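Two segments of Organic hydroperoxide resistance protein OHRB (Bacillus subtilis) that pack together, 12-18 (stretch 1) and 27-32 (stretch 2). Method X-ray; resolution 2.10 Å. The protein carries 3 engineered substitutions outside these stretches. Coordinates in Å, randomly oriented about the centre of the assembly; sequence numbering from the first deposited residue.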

ATOM      1  N   GLY A  12      -5.921  -0.132  16.801  1.00 31.21           N
ATOM      2  CA  GLY A  12      -4.951  -0.752  17.704  1.00 34.86           C
ATOM      3  C   GLY A  12      -3.507  -1.096  17.415  1.00 39.25           C
ATOM      4  O   GLY A  12      -2.978  -2.020  18.051  1.00 43.87           O
ATOM      5  N   GLY A  13      -2.884  -0.401  16.467  1.00 39.26           N
ATOM      6  CA  GLY A  13      -1.454  -0.545  16.245  1.00 36.48           C
ATOM      7  C   GLY A  13      -0.827  -1.742  15.566  1.00 37.40           C
ATOM      8  O   GLY A  13      -1.368  -2.191  14.551  1.00 36.16           O
ATOM      9  N   ARG A  14       0.301  -2.231  16.094  1.00 36.37           N
ATOM     10  CA  ARG A  14       1.001  -3.328  15.419  1.00 38.93           C
ATOM     11  C   ARG A  14       0.393  -4.722  15.655  1.00 34.44           C
ATOM     12  O   ARG A  14       0.734  -5.687  14.969  1.00 29.80           O
ATOM     13  CB  ARG A  14       2.539  -3.251  15.557  1.00 45.04           C
ATOM     14  CG  ARG A  14       3.266  -2.426  14.448  1.00 50.84           C
ATOM     15  CD  ARG A  14       2.922  -2.568  12.922  1.00 55.89           C
ATOM     16  NE  ARG A  14       3.492  -3.654  12.105  1.00 59.32           N
ATOM     17  CZ  ARG A  14       4.604  -3.617  11.355  1.00 60.25           C
ATOM     18  NH1 ARG A  14       5.373  -2.537  11.243  1.00 59.34           N
ATOM     19  NH2 ARG A  14       4.983  -4.699  10.669  1.00 60.09           N
ATOM     20  N   ALA A  15      -0.498  -4.830  16.631  1.00 33.67           N
ATOM     21  CA  ALA A  15      -1.231  -6.066  16.890  1.00 32.45           C
ATOM     22  C   ALA A  15      -2.703  -5.775  16.643  1.00 32.45           C
ATOM     23  O   ALA A  15      -3.554  -6.395  17.274  1.00 36.73           O
ATOM     24  CB  ALA A  15      -0.985  -6.567  18.305  1.00 30.55           C
ATOM     25  N   GLY A  16      -3.030  -4.863  15.734  1.00 31.24           N
ATOM     26  CA  GLY A  16      -4.418  -4.427  15.632  1.00 29.37           C
ATOM     27  C   GLY A  16      -5.305  -5.151  14.635  1.00 27.89           C
ATOM     28  O   GLY A  16      -5.189  -6.352  14.354  1.00 24.58           O
ATOM     29  N   HIS A  17      -6.221  -4.383  14.060  1.00 25.52           N
ATOM     30  CA  HIS A  17      -7.108  -4.965  13.058  1.00 25.57           C
ATOM     31  C   HIS A  17      -7.518  -3.887  12.046  1.00 26.67           C
ATOM     32  O   HIS A  17      -7.673  -2.718  12.410  1.00 24.68           O
ATOM     33  CB  HIS A  17      -8.267  -5.571  13.853  1.00 25.05           C
ATOM     34  CG  HIS A  17      -9.253  -6.336  13.029  1.00 25.80           C
ATOM     35  ND1 HIS A  17      -9.253  -7.714  12.968  1.00 27.38           N
ATOM     36  CD2 HIS A  17     -10.255  -5.916  12.220  1.00 24.71           C
ATOM     37  CE1 HIS A  17     -10.226  -8.110  12.164  1.00 26.86           C
ATOM     38  NE2 HIS A  17     -10.843  -7.041  11.690  1.00 26.17           N
ATOM     39  N   ILE A  18      -7.711  -4.293  10.796  1.00 25.44           N
ATOM     40  CA  ILE A  18      -8.144  -3.431   9.710  1.00 25.90           C
ATOM     41  C   ILE A  18      -9.489  -3.920   9.194  1.00 26.41           C
ATOM     42  O   ILE A  18      -9.689  -5.128   9.001  1.00 26.68           O
ATOM     43  CB  ILE A  18      -7.164  -3.337   8.504  1.00 27.20           C
ATOM     44  CG1 ILE A  18      -6.665  -4.717   8.056  1.00 27.91           C
ATOM     45  CG2 ILE A  18      -6.004  -2.403   8.822  1.00 27.06           C
ATOM     46  CD1 ILE A  18      -5.971  -4.680   6.715  1.00 28.62           C
TER
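Stretch 2 (27-32) FDIVMP

How does stretch 2 approach the first residues of stretch 1? It runs antiparallel to stretch 1, so its later residues lie beside the loop that opens stretch 1. Gly12 lies out of reach. Gly13 marks the beginning of the contact, its O lying 4.0 Å from CG2 of Ile29, and the same carbonyl accepts a weak hydrogen bond from N of Gly16 (3.4 Å) that helps close the turn.

What meets Arg14 and Ala15? Met31 brings its side-chain end in, with CE 3.6 Å from CB of Arg14 and SD 4.3 Å from CB of Ala15. No direct hydrogen bond joins the stretches here; instead a water accepts from NE of Arg14 (2.7 Å) and donates to O of Arg14 (2.6 Å) and, weakly, to O of Val30 (3.0 Å). CA of Ala15 also approaches O of Ile29 at 3.5 Å, a CA-H...O contact.

Where do the backbones join? At Gly16, whose O accepts a nearly straight hydrogen bond from N of Ile29 (2.9 Å). Both chains are extended from here, and His17 pairs with Asp28 in a non-hydrogen-bonded antiparallel bridge, their CA atoms 4.1 Å apart. Their side chains share one face of the sheet, where ND1 of His17 donates to OD1 of Asp28 at 2.9 Å, the carboxylate oxygen lying near the plane of the ring.

How is the pairing completed at Ile18? With Phe27 it forms the hydrogen-bonded pair: N of Ile18 donates to O of Phe27 (2.7 Å), and N of Phe27 returns a bond to O of Ile18 (2.9 Å). Their side chains occupy the other face, with CG1 of Ile18 4.0 Å from CB of Phe27. CG2 of Ile18 also reaches CD1 of Ile29 at 4.0 Å, extending the apolar contact along stretch 2.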

ATOM      1  N   PHE A  27      -9.025  -7.918   8.581  1.00 24.96           N
ATOM      2  CA  PHE A  27      -7.891  -8.713   9.027  1.00 25.80           C
ATOM      3  C   PHE A  27      -7.254  -8.158  10.276  1.00 23.84           C
ATOM      4  O   PHE A  27      -7.197  -6.944  10.472  1.00 21.47           O
ATOM      5  CB  PHE A  27      -6.706  -8.749   8.037  1.00 27.86           C
ATOM      6  CG  PHE A  27      -7.049  -9.211   6.662  1.00 28.17           C
ATOM      7  CD1 PHE A  27      -7.428  -8.300   5.688  1.00 31.23           C
ATOM      8  CD2 PHE A  27      -6.993 -10.565   6.345  1.00 31.43           C
ATOM      9  CE1 PHE A  27      -7.748  -8.741   4.404  1.00 30.27           C
ATOM     10  CE2 PHE A  27      -7.313 -11.039   5.077  1.00 31.04           C
ATOM     11  CZ  PHE A  27      -7.697 -10.113   4.110  1.00 32.45           C
ATOM     12  N   ASP A  28      -6.744  -9.101  11.061  1.00 23.05           N
ATOM     13  CA  ASP A  28      -5.765  -8.748  12.078  1.00 23.62           C
ATOM     14  C   ASP A  28      -4.458  -8.310  11.423  1.00 21.92           C
ATOM     15  O   ASP A  28      -4.146  -8.754  10.328  1.00 22.06           O
ATOM     16  CB  ASP A  28      -5.436  -9.912  13.003  1.00 23.77           C
ATOM     17  CG  ASP A  28      -6.637 -10.418  13.760  1.00 25.79           C
ATOM     18  OD1 ASP A  28      -7.382  -9.574  14.266  1.00 26.90           O
ATOM     19  OD2 ASP A  28      -6.831 -11.647  13.863  1.00 33.01           O
ATOM     20  N   ILE A  29      -3.719  -7.472  12.145  1.00 21.78           N
ATOM     21  CA  ILE A  29      -2.369  -7.042  11.843  1.00 24.97           C
ATOM     22  C   ILE A  29      -1.531  -7.900  12.775  1.00 25.71           C
ATOM     23  O   ILE A  29      -1.745  -7.885  13.993  1.00 25.39           O
ATOM     24  CB  ILE A  29      -2.165  -5.532  12.066  1.00 24.09           C
ATOM     25  CG1 ILE A  29      -3.134  -4.732  11.167  1.00 26.29           C
ATOM     26  CG2 ILE A  29      -0.718  -5.135  11.855  1.00 23.50           C
ATOM     27  CD1 ILE A  29      -2.934  -4.839   9.647  1.00 26.40           C
ATOM     28  N   VAL A  30      -0.595  -8.633  12.181  1.00 26.42           N
ATOM     29  CA  VAL A  30       0.201  -9.588  12.944  1.00 30.52           C
ATOM     30  C   VAL A  30       1.691  -9.250  12.987  1.00 30.07           C
ATOM     31  O   VAL A  30       2.266  -8.619  12.114  1.00 30.28           O
ATOM     32  CB  VAL A  30       0.060 -11.073  12.434  1.00 31.91           C
ATOM     33  CG1 VAL A  30      -1.360 -11.599  12.673  1.00 32.31           C
ATOM     34  CG2 VAL A  30       0.551 -11.279  10.970  1.00 31.69           C
ATOM     35  N   MET A  31       2.319  -9.770  14.028  1.00 33.97           N
ATOM     36  CA  MET A  31       3.720  -9.519  14.328  1.00 35.46           C
ATOM     37  C   MET A  31       4.513 -10.692  13.769  1.00 33.71           C
ATOM     38  O   MET A  31       3.896 -11.688  13.375  1.00 31.66           O
ATOM     39  CB  MET A  31       3.920  -9.429  15.839  1.00 38.99           C
ATOM     40  CG  MET A  31       2.703  -8.864  16.558  1.00 41.91           C
ATOM     41  SD  MET A  31       3.185  -7.701  17.828  1.00 44.94           S
ATOM     42  CE  MET A  31       3.742  -6.420  16.690  1.00 43.81           C
ATOM     43  N   PRO A  32       5.850 -10.555  13.701  1.00 32.37           N
ATOM     44  CA  PRO A  32       6.752 -11.627  13.276  1.00 31.91           C
ATOM     45  C   PRO A  32       6.543 -13.007  13.927  1.00 29.72           C
ATOM     46  O   PRO A  32       6.831 -13.981  13.255  1.00 27.82           O
ATOM     47  CB  PRO A  32       8.130 -11.024  13.572  1.00 32.74           C
ATOM     48  CG  PRO A  32       7.924  -9.579  13.271  1.00 32.59           C
ATOM     49  CD  PRO A  32       6.603  -9.309  13.946  1.00 32.40           C
TER
HETATM   50  O   HOH W   1       2.684  -5.932  13.265  1.00 40.75           O